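Local coordinates for protein leucyl-trna synthetase (Plasmodium knowlesi, PDB 5FOF) that probably hydrolyses mischarged tRNA(Leu) as the editing domain of the cytosolic enzyme that joins leucine to its tRNA, at residues Asn148-Tyr151 with Pro156-Ser159. Sequence-based numbering, arbitrary orientation.
Sequences NLAY and PMLS
A Met-aromatic contact between Tyr151 and Met157 joins the C-terminal end of helix 143-151 to the short strand 157-158, across a connection of only four residues between the two segments. The evidence is geometric: Met157 SD lies 5.3 Å from the centroid of the Tyr151 ring, 35° off the ring normal, an oblique approach. The terminal methyl makes the closest touch, with Met157 CE 3.7 Å from Tyr151 CE1 and 3.9 Å from Tyr151 CD1, so the methyl meets the CD1-CE1 bond of the ring obliquely. The two side chains cross at about a right angle. Although the CB of Tyr151 points away from the strand, its CG stands beside the backbone N and anti to the carbonyl carbon (chi1 -69°), which brings CD1 and CE1 back to the methionine methyl, at the end of a chain bent at chi3 (-149°). Nearer the backbone, Ala150 CB faces Met157 CG at 4.2 Å, a looser apolar contact one bond back from the sulfur. Around the pair, Tyr121 packs edge-to-face with Tyr151, while backbone hydrogen bonds between Met157 and both Asn124 and Met126 tie its strand to strand 125-126 in a two-stranded parallel sheet. No hydrogen bond links the two segments, and just 145 Å² is buried between them; their direct attraction therefore rests on dispersion and the sulfur-aromatic interaction.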
loop_
_atom_site.group_PDB
_atom_site.type_symbol
_atom_site.label_atom_id
_atom_site.label_comp_id
_atom_site.label_asym_id
_atom_site.label_seq_id
_atom_site.Cartn_x
_atom_site.Cartn_y
_atom_site.Cartn_z
ATOM N N ASN A 148 -3.906 -1.621 -15.310
ATOM C CA ASN A 148 -5.156 -1.611 -14.558
ATOM C C ASN A 148 -5.506 -0.224 -14.011
ATOM O O ASN A 148 -6.635 0.212 -14.143
ATOM C CB ASN A 148 -5.119 -2.669 -13.451
ATOM C CG ASN A 148 -5.265 -4.073 -13.999
ATOM O OD1 ASN A 148 -6.097 -4.315 -14.866
ATOM N ND2 ASN A 148 -4.464 -5.003 -13.497
ATOM N N LEU A 149 -4.526 0.461 -13.426
ATOM C CA LEU A 149 -4.724 1.810 -12.916
ATOM C C LEU A 149 -5.104 2.790 -14.051
ATOM O O LEU A 149 -5.985 3.653 -13.884
ATOM C CB LEU A 149 -3.476 2.294 -12.173
ATOM C CG LEU A 149 -3.145 1.653 -10.824
ATOM C CD1 LEU A 149 -1.791 2.144 -10.306
ATOM C CD2 LEU A 149 -4.212 1.964 -9.807
ATOM N N ALA A 150 -4.449 2.642 -15.202
ATOM C CA ALA A 150 -4.731 3.480 -16.371
ATOM C C ALA A 150 -6.158 3.279 -16.931
ATOM O O ALA A 150 -6.852 4.270 -17.263
ATOM C CB ALA A 150 -3.684 3.237 -17.458
ATOM N N TYR A 151 -6.579 2.011 -17.021
ATOM C CA TYR A 151 -7.945 1.668 -17.432
ATOM C C TYR A 151 -9.034 2.029 -16.408
ATOM O O TYR A 151 -10.199 2.170 -16.786
ATOM C CB TYR A 151 -8.059 0.195 -17.836
ATOM C CG TYR A 151 -7.339 -0.126 -19.126
ATOM C CD1 TYR A 151 -7.625 0.569 -20.298
ATOM C CD2 TYR A 151 -6.382 -1.133 -19.184
ATOM C CE1 TYR A 151 -6.971 0.275 -21.483
ATOM C CE2 TYR A 151 -5.718 -1.428 -20.364
ATOM C CZ TYR A 151 -6.017 -0.723 -21.514
ATOM O OH TYR A 151 -5.365 -1.014 -22.701
ATOM N N PRO A 156 -2.751 8.569 -16.572
ATOM C CA PRO A 156 -2.891 8.732 -18.022
ATOM C C PRO A 156 -2.045 7.739 -18.795
ATOM O O PRO A 156 -1.157 7.098 -18.225
ATOM C CB PRO A 156 -2.349 10.140 -18.254
ATOM C CG PRO A 156 -1.285 10.299 -17.216
ATOM C CD PRO A 156 -1.704 9.462 -16.032
ATOM N N MET A 157 -2.310 7.634 -20.095
ATOM C CA MET A 157 -1.446 6.895 -21.022
ATOM C C MET A 157 -0.637 7.898 -21.839
ATOM O O MET A 157 -1.148 8.967 -22.168
ATOM C CB MET A 157 -2.281 5.996 -21.927
ATOM C CG MET A 157 -3.370 5.238 -21.187
ATOM S SD MET A 157 -3.896 3.754 -22.059
ATOM C CE MET A 157 -5.601 3.729 -21.512
ATOM N N LEU A 158 0.620 7.559 -22.132
ATOM C CA LEU A 158 1.549 8.440 -22.874
ATOM C C LEU A 158 1.445 8.249 -24.389
ATOM O O LEU A 158 1.333 7.119 -24.868
ATOM C CB LEU A 158 3.003 8.190 -22.431
ATOM C CG LEU A 158 4.157 9.053 -22.982
ATOM C CD1 LEU A 158 3.995 10.537 -22.661
ATOM C CD2 LEU A 158 5.498 8.558 -22.432
ATOM N N SER A 159 1.520 9.355 -25.135
ATOM C CA SER A 159 1.461 9.321 -26.602
ATOM C C SER A 159 2.132 10.540 -27.246
ATOM O O SER A 159 2.193 11.599 -26.637
ATOM C CB SER A 159 -0.007 9.246 -27.040
ATOM O OG SER A 159 -0.125 9.034 -28.431
#